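Local coordinates for protein activated BY transcription factor SSRB (Salmonella enterica, PDB 2WNW) that belongs to glycosyl hydrolase family 30 and pairs a TIM-barrel domain with a beta-sandwich domain, at residues Pro10-Phe15 with Ile307-His311; Tyr236-Lys242 with Leu265-Thr271; Tyr376-Arg382 with Phe398-Glu404. One frame throughout, in Å; residues are numbered along the deposited sequence.

Contact 1: Pro10-Phe15 with Ile307-His311; sequences PYRQQF and IRHWH
Ile307 and Trp310, one turn apart on helix 305-322, receive Pro10, Tyr11 and Phe15 from the short 3-10 turn and following strand near the start of the chain. Two CH-pi contacts join the segments. The delta methyl of Ile307 stands over the centre of the Tyr11 ring, with CD1 4.0 Å from the ring centroid and only 11° off its normal. Pro10 does the same to the indole less centrally: its CG lies 4.0 Å from the centroid of the five-membered ring of Trp310, displaced toward the rim. The Trp310 side chain reaches it because CG is anti to the backbone N (chi1 164°), which swings the indole out from the helix to the proline.

Plain aliphatic packing ties these two contacts together, since Ile307 CD1 also meets Pro10 CB at 3.7 Å, so the same methyl touches both the proline and the tyrosine ring. Ile307 CG1 packs 3.7 Å from Tyr11 CE1 and CG2 lies 3.7 Å from Tyr11 OH, laying the isoleucine across the ring from CE1 to OH.

The aromatic pair is an offset edge-to-face arrangement. Phe15 turns its edge to the six-membered ring of Trp310, their planes inclined at 61°, and CE1 comes within 3.6 Å of Trp310 CZ3. Phe15 also stacks on Tyr368 and meets His365 edge-to-face, both from helix 365-374, so the aromatic cluster extends past the two segments.

No hydrogen bond crosses between the segments; the indole NE1 of Trp310 is instead spent on the carbonyl O of Ser435. The N-terminal segment is therefore held against the barrel helix by apolar and ring contacts, with the one polar atom of the indole satisfied by the chain near the C-terminal strand 437-442.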
loop_
_atom_site.group_PDB
_atom_site.type_symbol
_atom_site.label_atom_id
_atom_site.label_comp_id
_atom_site.label_asym_id
_atom_site.label_seq_id
_atom_site.Cartn_x
_atom_site.Cartn_y
_atom_site.Cartn_z
ATOM N N PRO A 10 18.778 15.157 7.542
ATOM C CA PRO A 10 18.459 15.676 8.874
ATOM C C PRO A 10 19.495 15.423 9.968
ATOM O O PRO A 10 19.771 16.312 10.768
ATOM C CB PRO A 10 17.093 15.048 9.177
ATOM C CG PRO A 10 17.076 13.807 8.332
ATOM C CD PRO A 10 17.698 14.283 7.050
ATOM N N TYR A 11 20.073 14.227 10.014
ATOM C CA TYR A 11 21.068 13.948 11.043
ATOM C C TYR A 11 22.291 14.857 10.941
ATOM O O TYR A 11 23.042 15.002 11.906
ATOM C CB TYR A 11 21.480 12.474 11.013
ATOM C CG TYR A 11 20.503 11.583 11.755
ATOM C CD1 TYR A 11 20.275 11.754 13.123
ATOM C CD2 TYR A 11 19.795 10.584 11.092
ATOM C CE1 TYR A 11 19.360 10.944 13.815
ATOM C CE2 TYR A 11 18.880 9.771 11.769
ATOM C CZ TYR A 11 18.668 9.956 13.127
ATOM O OH TYR A 11 17.767 9.149 13.789
ATOM N N ARG A 12 22.494 15.469 9.778
ATOM C CA ARG A 12 23.610 16.393 9.604
ATOM C C ARG A 12 23.087 17.820 9.483
ATOM O O ARG A 12 23.828 18.737 9.134
ATOM C CB ARG A 12 24.435 16.042 8.364
ATOM C CG ARG A 12 25.262 14.777 8.496
ATOM C CD ARG A 12 26.215 14.647 7.320
ATOM N NE ARG A 12 26.973 13.400 7.349
ATOM C CZ ARG A 12 27.910 13.079 6.462
ATOM N NH1 ARG A 12 28.207 13.915 5.475
ATOM N NH2 ARG A 12 28.551 11.920 6.558
ATOM N N GLN A 13 21.804 18.005 9.775
ATOM C CA GLN A 13 21.191 19.326 9.704
ATOM C C GLN A 13 21.302 19.965 8.315
ATOM O O GLN A 13 21.378 21.188 8.196
ATOM C CB GLN A 13 21.827 20.254 10.747
ATOM C CG GLN A 13 21.646 19.799 12.190
ATOM C CD GLN A 13 20.268 20.118 12.736
ATOM O OE1 GLN A 13 19.252 19.758 12.141
ATOM N NE2 GLN A 13 20.226 20.799 13.879
ATOM N N GLN A 14 21.327 19.136 7.276
ATOM C CA GLN A 14 21.398 19.617 5.895
ATOM C C GLN A 14 20.013 19.452 5.282
ATOM O O GLN A 14 19.536 18.333 5.124
ATOM C CB GLN A 14 22.400 18.801 5.078
ATOM C CG GLN A 14 23.702 19.520 4.793
ATOM C CD GLN A 14 24.466 19.850 6.050
ATOM O OE1 GLN A 14 24.916 18.957 6.766
ATOM N NE2 GLN A 14 24.615 21.139 6.332
ATOM N N PHE A 15 19.376 20.561 4.925
ATOM C CA PHE A 15 18.035 20.498 4.357
ATOM C C PHE A 15 17.869 21.160 2.997
ATOM O O PHE A 15 18.422 22.228 2.735
ATOM C CB PHE A 15 17.033 21.132 5.325
ATOM C CG PHE A 15 16.882 20.388 6.617
ATOM C CD1 PHE A 15 16.132 19.216 6.678
ATOM C CD2 PHE A 15 17.483 20.860 7.778
ATOM C CE1 PHE A 15 15.984 18.526 7.875
ATOM C CE2 PHE A 15 17.341 20.174 8.984
ATOM C CZ PHE A 15 16.591 19.006 9.031
ATOM N N ILE A 307 13.676 14.333 14.814
ATOM C CA ILE A 307 13.713 13.257 13.831
ATOM C C ILE A 307 12.375 12.523 13.798
ATOM O O ILE A 307 11.896 12.155 12.722
ATOM C CB ILE A 307 14.854 12.248 14.133
ATOM C CG1 ILE A 307 16.179 12.800 13.602
ATOM C CG2 ILE A 307 14.553 10.896 13.496
ATOM C CD1 ILE A 307 16.223 12.956 12.078
ATOM N N ARG A 308 11.773 12.312 14.969
ATOM C CA ARG A 308 10.480 11.632 15.035
ATOM C C ARG A 308 9.398 12.453 14.340
ATOM O O ARG A 308 8.528 11.900 13.671
ATOM C CB ARG A 308 10.044 11.390 16.486
ATOM C CG ARG A 308 10.838 10.326 17.247
ATOM C CD ARG A 308 10.007 9.794 18.412
ATOM N NE ARG A 308 9.522 10.873 19.271
ATOM C CZ ARG A 308 10.266 11.484 20.184
ATOM N NH1 ARG A 308 11.523 11.115 20.360
ATOM N NH2 ARG A 308 9.767 12.468 20.917
ATOM N N HIS A 309 9.447 13.771 14.516
ATOM C CA HIS A 309 8.464 14.658 13.898
ATOM C C HIS A 309 8.645 14.661 12.385
ATOM O O HIS A 309 7.675 14.691 11.626
ATOM C CB HIS A 309 8.610 16.068 14.470
ATOM C CG HIS A 309 8.334 16.148 15.940
ATOM N ND1 HIS A 309 8.487 17.309 16.666
ATOM C CD2 HIS A 309 7.923 15.205 16.823
ATOM C CE1 HIS A 309 8.185 17.079 17.932
ATOM N NE2 HIS A 309 7.840 15.810 18.054
ATOM N N TRP A 310 9.904 14.626 11.963
ATOM C CA TRP A 310 10.277 14.585 10.554
ATOM C C TRP A 310 9.637 13.338 9.952
ATOM O O TRP A 310 8.971 13.397 8.913
ATOM C CB TRP A 310 11.812 14.538 10.474
ATOM C CG TRP A 310 12.440 14.119 9.172
ATOM C CD1 TRP A 310 12.928 12.877 8.862
ATOM C CD2 TRP A 310 12.774 14.966 8.062
ATOM N NE1 TRP A 310 13.554 12.904 7.640
ATOM C CE2 TRP A 310 13.473 14.172 7.126
ATOM C CE3 TRP A 310 12.551 16.320 7.769
ATOM C CZ2 TRP A 310 13.958 14.688 5.912
ATOM C CZ3 TRP A 310 13.034 16.834 6.561
ATOM C CH2 TRP A 310 13.729 16.017 5.651
ATOM N N HIS A 311 9.816 12.210 10.631
ATOM C CA HIS A 311 9.243 10.949 10.180
ATOM C C HIS A 311 7.721 10.985 10.113
ATOM O O HIS A 311 7.130 10.555 9.130
ATOM C CB HIS A 311 9.640 9.804 11.111
ATOM C CG HIS A 311 8.892 8.536 10.842
ATOM N ND1 HIS A 311 9.179 7.716 9.772
ATOM C CD2 HIS A 311 7.825 7.982 11.466
ATOM C CE1 HIS A 311 8.317 6.712 9.747
ATOM N NE2 HIS A 311 7.485 6.851 10.764
#

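Contact 2: Tyr236-Lys242 with Leu265-Thr271; sequences YIWDHDK and LAFHWYT
His268 gives its ring N-H to Asp239, NE2 to OD1 at 2.7 Å. The bond is somewhat bent, at 144°, and the histidine approaches from above the carboxylate plane. Asp239 CB points away from 265-271, but CG lies trans to the backbone N (chi1 -153°), which brings the carboxylate back to His268. One face of the imidazole rests over the backbone of Asp239 and His240. The backbone N of His268 is held as well, donating to His240 O at 2.7 Å.

Further along, Asp241 OD1 takes a weak bond from Tyr270 N, while its CB packs against Thr271 OG1. A water accepts from Lys242 N and donates to Thr271 OG1, which is also hydrogen-bonded to Asp243. The aliphatic part of Lys242 crosses Phe267 at a slant, its CG 3.4 Å from Phe267 CD2, before NZ reaches Asp316.

These pairs lie at the C-terminal ends of adjacent parallel strands, 234-239 and 264-268, of the eight-stranded TIM barrel. The regular pairing is marked by Ala266 N to Ile237 O at 3.0 Å, nearly straight at 164°; beyond it segment 236-242 turns a corner at His240. Trp238 NE1 closes across this corner onto Asp241 O at 2.7 Å, with His240 CB over the indole face.

Behind the first shell, Asp239 OD1 also accepts from Ser293 on the next strand, and OD2 forms a salt bridge with Arg87 and a hydrogen bond with Ser192; these partners position the carboxylate. Tyr270 OH bonds to Glu294, and a glycerol lies about 4 Å from the His268 side chain.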
loop_
_atom_site.group_PDB
_atom_site.type_symbol
_atom_site.label_atom_id
_atom_site.label_comp_id
_atom_site.label_asym_id
_atom_site.label_seq_id
_atom_site.Cartn_x
_atom_site.Cartn_y
_atom_site.Cartn_z
ATOM N N TYR A 236 -16.979 19.174 2.634
ATOM C CA TYR A 236 -16.378 17.922 3.087
ATOM C C TYR A 236 -17.030 17.470 4.387
ATOM O O TYR A 236 -17.481 18.296 5.183
ATOM C CB TYR A 236 -14.874 18.109 3.332
ATOM C CG TYR A 236 -14.059 18.336 2.081
ATOM C CD1 TYR A 236 -13.410 17.274 1.447
ATOM C CD2 TYR A 236 -13.964 19.603 1.513
ATOM C CE1 TYR A 236 -12.687 17.473 0.271
ATOM C CE2 TYR A 236 -13.246 19.816 0.340
ATOM C CZ TYR A 236 -12.613 18.749 -0.275
ATOM O OH TYR A 236 -11.917 18.962 -1.445
ATOM N N ILE A 237 -17.088 16.155 4.589
ATOM C CA ILE A 237 -17.644 15.592 5.811
ATOM C C ILE A 237 -16.563 14.748 6.497
ATOM O O ILE A 237 -15.455 14.609 5.972
ATOM C CB ILE A 237 -18.902 14.728 5.536
ATOM C CG1 ILE A 237 -18.584 13.621 4.531
ATOM C CG2 ILE A 237 -20.037 15.618 5.017
ATOM C CD1 ILE A 237 -19.736 12.649 4.325
ATOM N N TRP A 238 -16.908 14.192 7.657
ATOM C CA TRP A 238 -16.025 13.383 8.504
ATOM C C TRP A 238 -15.057 14.311 9.233
ATOM O O TRP A 238 -15.271 14.624 10.399
ATOM C CB TRP A 238 -15.244 12.324 7.705
ATOM C CG TRP A 238 -14.401 11.402 8.584
ATOM C CD1 TRP A 238 -13.078 11.097 8.419
ATOM C CD2 TRP A 238 -14.832 10.675 9.752
ATOM N NE1 TRP A 238 -12.661 10.233 9.405
ATOM C CE2 TRP A 238 -13.714 9.956 10.232
ATOM C CE3 TRP A 238 -16.053 10.561 10.434
ATOM C CZ2 TRP A 238 -13.780 9.135 11.365
ATOM C CZ3 TRP A 238 -16.120 9.745 11.559
ATOM C CH2 TRP A 238 -14.985 9.041 12.013
ATOM N N ASP A 239 -14.005 14.753 8.548
ATOM C CA ASP A 239 -13.026 15.669 9.139
ATOM C C ASP A 239 -12.538 15.099 10.473
ATOM O O ASP A 239 -12.495 15.798 11.490
ATOM C CB ASP A 239 -13.676 17.046 9.356
ATOM C CG ASP A 239 -12.674 18.194 9.326
ATOM O OD1 ASP A 239 -11.463 17.943 9.171
ATOM O OD2 ASP A 239 -13.106 19.359 9.453
ATOM N N HIS A 240 -12.176 13.821 10.459
ATOM C CA HIS A 240 -11.710 13.140 11.657
ATOM C C HIS A 240 -10.637 12.124 11.256
ATOM O O HIS A 240 -10.202 12.096 10.100
ATOM C CB HIS A 240 -12.902 12.471 12.352
ATOM C CG HIS A 240 -12.632 12.045 13.764
ATOM N ND1 HIS A 240 -11.920 12.819 14.657
ATOM C CD2 HIS A 240 -13.020 10.945 14.453
ATOM C CE1 HIS A 240 -11.882 12.218 15.831
ATOM N NE2 HIS A 240 -12.544 11.077 15.734
ATOM N N ASP A 241 -10.213 11.284 12.192
ATOM C CA ASP A 241 -9.149 10.319 11.911
ATOM C C ASP A 241 -9.450 9.244 10.865
ATOM O O ASP A 241 -10.598 8.906 10.612
ATOM C CB ASP A 241 -8.693 9.694 13.225
ATOM C CG ASP A 241 -8.396 10.746 14.274
ATOM O OD1 ASP A 241 -7.656 11.701 13.954
ATOM O OD2 ASP A 241 -8.900 10.628 15.410
ATOM N N LYS A 242 -8.391 8.700 10.272
ATOM C CA LYS A 242 -8.530 7.708 9.214
ATOM C C LYS A 242 -9.116 6.340 9.567
ATOM O O LYS A 242 -9.565 5.616 8.677
ATOM C CB LYS A 242 -7.176 7.540 8.510
ATOM C CG LYS A 242 -6.770 8.781 7.717
ATOM C CD LYS A 242 -5.431 8.602 7.004
ATOM C CE LYS A 242 -4.265 8.882 7.936
ATOM N NZ LYS A 242 -2.962 8.582 7.270
ATOM N N LEU A 265 -14.482 13.657 1.608
ATOM C CA LEU A 265 -14.256 13.556 3.040
ATOM C C LEU A 265 -12.898 14.113 3.401
ATOM O O LEU A 265 -11.939 13.981 2.640
ATOM C CB LEU A 265 -14.329 12.102 3.512
ATOM C CG LEU A 265 -15.637 11.325 3.320
ATOM C CD1 LEU A 265 -15.684 10.739 1.915
ATOM C CD2 LEU A 265 -15.703 10.208 4.351
ATOM N N ALA A 266 -12.828 14.754 4.561
ATOM C CA ALA A 266 -11.572 15.300 5.052
ATOM C C ALA A 266 -11.144 14.352 6.166
ATOM O O ALA A 266 -11.988 13.721 6.795
ATOM C CB ALA A 266 -11.785 16.697 5.599
ATOM N N PHE A 267 -9.844 14.227 6.407
ATOM C CA PHE A 267 -9.390 13.342 7.471
ATOM C C PHE A 267 -8.120 13.833 8.144
ATOM O O PHE A 267 -7.386 14.655 7.593
ATOM C CB PHE A 267 -9.193 11.911 6.953
ATOM C CG PHE A 267 -8.271 11.808 5.768
ATOM C CD1 PHE A 267 -8.779 11.785 4.474
ATOM C CD2 PHE A 267 -6.893 11.738 5.948
ATOM C CE1 PHE A 267 -7.928 11.691 3.371
ATOM C CE2 PHE A 267 -6.030 11.646 4.853
ATOM C CZ PHE A 267 -6.553 11.622 3.564
ATOM N N HIS A 268 -7.884 13.325 9.351
ATOM C CA HIS A 268 -6.724 13.685 10.159
ATOM C C HIS A 268 -5.867 12.435 10.365
ATOM O O HIS A 268 -6.236 11.346 9.917
ATOM C CB HIS A 268 -7.188 14.238 11.511
ATOM C CG HIS A 268 -8.164 15.372 11.403
ATOM N ND1 HIS A 268 -8.837 15.880 12.495
ATOM C CD2 HIS A 268 -8.584 16.092 10.335
ATOM C CE1 HIS A 268 -9.630 16.862 12.103
ATOM N NE2 HIS A 268 -9.496 17.011 10.796
ATOM N N TRP A 269 -4.740 12.579 11.062
ATOM C CA TRP A 269 -3.842 11.442 11.264
ATOM C C TRP A 269 -3.638 10.994 12.704
ATOM O O TRP A 269 -2.765 10.175 12.975
ATOM C CB TRP A 269 -2.463 11.757 10.664
ATOM C CG TRP A 269 -1.626 12.778 11.433
ATOM C CD1 TRP A 269 -1.716 13.094 12.765
ATOM C CD2 TRP A 269 -0.513 13.530 10.924
ATOM N NE1 TRP A 269 -0.726 13.986 13.114
ATOM C CE2 TRP A 269 0.026 14.270 12.004
ATOM C CE3 TRP A 269 0.086 13.645 9.660
ATOM C CZ2 TRP A 269 1.136 15.115 11.859
ATOM C CZ3 TRP A 269 1.195 14.490 9.516
ATOM C CH2 TRP A 269 1.702 15.210 10.609
ATOM N N TYR A 270 -4.446 11.502 13.624
ATOM C CA TYR A 270 -4.244 11.197 15.034
ATOM C C TYR A 270 -4.357 9.756 15.531
ATOM O O TYR A 270 -3.980 9.482 16.671
ATOM C CB TYR A 270 -5.110 12.137 15.878
ATOM C CG TYR A 270 -4.813 13.601 15.589
ATOM C CD1 TYR A 270 -5.764 14.422 14.985
ATOM C CD2 TYR A 270 -3.565 14.151 15.885
ATOM C CE1 TYR A 270 -5.479 15.759 14.682
ATOM C CE2 TYR A 270 -3.270 15.483 15.587
ATOM C CZ TYR A 270 -4.234 16.280 14.984
ATOM O OH TYR A 270 -3.947 17.592 14.684
ATOM N N THR A 271 -4.853 8.837 14.706
ATOM C CA THR A 271 -4.936 7.437 15.131
ATOM C C THR A 271 -4.022 6.525 14.303
ATOM O O THR A 271 -4.133 5.301 14.354
ATOM C CB THR A 271 -6.379 6.884 15.074
ATOM O OG1 THR A 271 -6.892 6.985 13.741
ATOM C CG2 THR A 271 -7.281 7.654 16.040
HETATM O O HOH W 1 -5.618 8.249 11.685
#

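Contact 3: Tyr376-Arg382 with Phe398-Glu404; sequences YVRPGAR and FVNPDGE
Arg378 reaches over Asn400 to Asp402 and Glu404, a kink at chi2 (137°) carrying its guanidinium across the amide. Its CB lies 3.8 Å from Asn400 OD1, CG stays near the same oxygen, CD packs on Asn400 CG at 3.6 Å and NE lies near Asn400 ND2. CZ lies beneath Glu404 OE2, which sits over a face of the guanidinium 3.5 Å from NH1, so this ion pair acts through charge alone. At the tip, NH1 forms a salt bridge with Asp402 OD1 at 2.9 Å, the oxygen lying at the guanidinium edge, planes 82° apart; Asp402 OD2 makes a salt bridge to Arg443.

The Asn400 amide is fixed from both ends. OD1 accepts from Arg378 N at 2.9 Å in a straight bond, and ND2 donates to Tyr376 O at 3.0 Å and to Glu404 OE2. Asp402 OD1 also accepts from Glu404 N, an Asx turn that overlaps the end of the type I turn 400-403. On the apolar side, Val377 CG2 sits over the Phe398 ring.

Past the type II turn 378-381, Arg382 and Val399 form an antiparallel hydrogen-bonded pair that starts the pairing of strands 382-388 and 393-399. The contact thus lies where the chain leaves helix 365-374 for the sandwich sheet, with Phe398 edge-to-face against Phe321 of helix 305-322 and the 400-403 turn leading into strand 405-411.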
loop_
_atom_site.group_PDB
_atom_site.type_symbol
_atom_site.label_atom_id
_atom_site.label_comp_id
_atom_site.label_asym_id
_atom_site.label_seq_id
_atom_site.Cartn_x
_atom_site.Cartn_y
_atom_site.Cartn_z
ATOM N N TYR A 376 7.617 21.963 -4.726
ATOM C CA TYR A 376 7.717 21.478 -6.100
ATOM C C TYR A 376 6.458 20.956 -6.778
ATOM O O TYR A 376 6.393 20.928 -8.006
ATOM C CB TYR A 376 8.800 20.396 -6.147
ATOM C CG TYR A 376 10.015 20.783 -5.340
ATOM C CD1 TYR A 376 10.877 21.789 -5.777
ATOM C CD2 TYR A 376 10.250 20.214 -4.090
ATOM C CE1 TYR A 376 11.935 22.224 -4.984
ATOM C CE2 TYR A 376 11.300 20.640 -3.291
ATOM C CZ TYR A 376 12.136 21.649 -3.739
ATOM O OH TYR A 376 13.140 22.108 -2.922
ATOM N N VAL A 377 5.468 20.534 -5.996
ATOM C CA VAL A 377 4.229 20.010 -6.566
ATOM C C VAL A 377 3.179 21.118 -6.609
ATOM O O VAL A 377 2.917 21.778 -5.603
ATOM C CB VAL A 377 3.706 18.811 -5.732
ATOM C CG1 VAL A 377 2.472 18.216 -6.386
ATOM C CG2 VAL A 377 4.803 17.754 -5.605
ATOM N N ARG A 378 2.579 21.318 -7.779
ATOM C CA ARG A 378 1.587 22.375 -7.962
ATOM C C ARG A 378 0.145 21.883 -7.995
ATOM O O ARG A 378 -0.122 20.720 -8.297
ATOM C CB ARG A 378 1.867 23.130 -9.266
ATOM C CG ARG A 378 3.270 23.706 -9.390
ATOM C CD ARG A 378 3.795 23.439 -10.792
ATOM N NE ARG A 378 5.070 24.093 -11.074
ATOM C CZ ARG A 378 5.851 23.781 -12.105
ATOM N NH1 ARG A 378 5.491 22.821 -12.947
ATOM N NH2 ARG A 378 6.987 24.438 -12.307
ATOM N N PRO A 379 -0.810 22.778 -7.688
ATOM C CA PRO A 379 -2.228 22.408 -7.700
ATOM C C PRO A 379 -2.579 21.862 -9.080
ATOM O O PRO A 379 -2.097 22.378 -10.088
ATOM C CB PRO A 379 -2.927 23.734 -7.416
ATOM C CG PRO A 379 -1.952 24.442 -6.535
ATOM C CD PRO A 379 -0.637 24.170 -7.235
ATOM N N GLY A 380 -3.399 20.818 -9.125
ATOM C CA GLY A 380 -3.783 20.237 -10.402
ATOM C C GLY A 380 -2.909 19.076 -10.845
ATOM O O GLY A 380 -3.267 18.333 -11.762
ATOM N N ALA A 381 -1.754 18.917 -10.208
ATOM C CA ALA A 381 -0.856 17.821 -10.545
ATOM C C ALA A 381 -1.544 16.499 -10.223
ATOM O O ALA A 381 -2.480 16.451 -9.421
ATOM C CB ALA A 381 0.443 17.938 -9.740
ATOM N N ARG A 382 -1.093 15.425 -10.859
ATOM C CA ARG A 382 -1.656 14.111 -10.587
ATOM C C ARG A 382 -0.570 13.188 -10.066
ATOM O O ARG A 382 0.594 13.296 -10.453
ATOM C CB ARG A 382 -2.284 13.501 -11.847
ATOM C CG ARG A 382 -3.644 14.087 -12.203
ATOM C CD ARG A 382 -4.285 13.353 -13.370
ATOM N NE ARG A 382 -5.590 13.915 -13.720
ATOM C CZ ARG A 382 -6.740 13.584 -13.138
ATOM N NH1 ARG A 382 -6.769 12.679 -12.166
ATOM N NH2 ARG A 382 -7.866 14.169 -13.527
ATOM N N PHE A 398 4.602 12.549 -8.675
ATOM C CA PHE A 398 3.542 13.369 -9.247
ATOM C C PHE A 398 3.973 13.875 -10.618
ATOM O O PHE A 398 5.157 13.869 -10.950
ATOM C CB PHE A 398 3.293 14.614 -8.390
ATOM C CG PHE A 398 3.057 14.336 -6.932
ATOM C CD1 PHE A 398 1.767 14.336 -6.417
ATOM C CD2 PHE A 398 4.127 14.144 -6.063
ATOM C CE1 PHE A 398 1.542 14.159 -5.050
ATOM C CE2 PHE A 398 3.917 13.964 -4.697
ATOM C CZ PHE A 398 2.620 13.975 -4.190
ATOM N N VAL A 399 2.999 14.316 -11.403
ATOM C CA VAL A 399 3.272 14.913 -12.696
ATOM C C VAL A 399 2.518 16.233 -12.653
ATOM O O VAL A 399 1.285 16.248 -12.593
ATOM C CB VAL A 399 2.742 14.076 -13.877
ATOM C CG1 VAL A 399 3.044 14.805 -15.186
ATOM C CG2 VAL A 399 3.398 12.702 -13.892
ATOM N N ASN A 400 3.252 17.340 -12.646
ATOM C CA ASN A 400 2.619 18.649 -12.608
ATOM C C ASN A 400 1.861 18.916 -13.899
ATOM O O ASN A 400 2.087 18.253 -14.913
ATOM C CB ASN A 400 3.653 19.750 -12.367
ATOM C CG ASN A 400 4.095 19.823 -10.917
ATOM O OD1 ASN A 400 3.281 19.660 -10.009
ATOM N ND2 ASN A 400 5.379 20.081 -10.693
ATOM N N PRO A 401 0.941 19.889 -13.874
ATOM C CA PRO A 401 0.157 20.223 -15.062
ATOM C C PRO A 401 1.007 20.473 -16.305
ATOM O O PRO A 401 0.600 20.128 -17.411
ATOM C CB PRO A 401 -0.613 21.462 -14.619
ATOM C CG PRO A 401 -0.863 21.181 -13.171
ATOM C CD PRO A 401 0.491 20.681 -12.713
ATOM N N ASP A 402 2.191 21.051 -16.123
ATOM C CA ASP A 402 3.065 21.342 -17.258
ATOM C C ASP A 402 3.922 20.154 -17.695
ATOM O O ASP A 402 4.782 20.286 -18.565
ATOM C CB ASP A 402 3.952 22.553 -16.946
ATOM C CG ASP A 402 5.079 22.232 -15.986
ATOM O OD1 ASP A 402 5.040 21.170 -15.326
ATOM O OD2 ASP A 402 6.007 23.061 -15.886
ATOM N N GLY A 403 3.679 18.994 -17.089
ATOM C CA GLY A 403 4.414 17.795 -17.457
ATOM C C GLY A 403 5.646 17.463 -16.641
ATOM O O GLY A 403 6.244 16.406 -16.832
ATOM N N GLU A 404 6.035 18.348 -15.731
ATOM C CA GLU A 404 7.215 18.101 -14.911
ATOM C C GLU A 404 7.003 16.920 -13.971
ATOM O O GLU A 404 5.997 16.862 -13.263
ATOM C CB GLU A 404 7.559 19.338 -14.077
ATOM C CG GLU A 404 8.915 19.245 -13.378
ATOM C CD GLU A 404 9.170 20.403 -12.429
ATOM O OE1 GLU A 404 10.348 20.778 -12.251
ATOM O OE2 GLU A 404 8.197 20.931 -11.854
HETATM O O HOH W 2 8.648 21.982 -9.404
HETATM O O HOH W 3 2.651 23.089 -13.787
#

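In the fold
Contact 2 joins neighbouring strands of the closed barrel, whereas contacts 1 and 3 lie where the barrel meets the sandwich sheet. Along the chain, contact 2 is nested within the loop closed by contact 1, and contact 3 follows both. Their centres form a nearly equilateral triangle, about 27 Å between 1 and 2, 26 Å between 1 and 3 and 25 Å between 2 and 3, and none touches another. Helix 305-322 links them: it carries 307-311 of contact 1 and supplies packing partners to contacts 2 and 3. The N-terminal strands belong to the same sheet as strands 382-388 and 393-399, so both ends of the chain build the domain packed on the barrel.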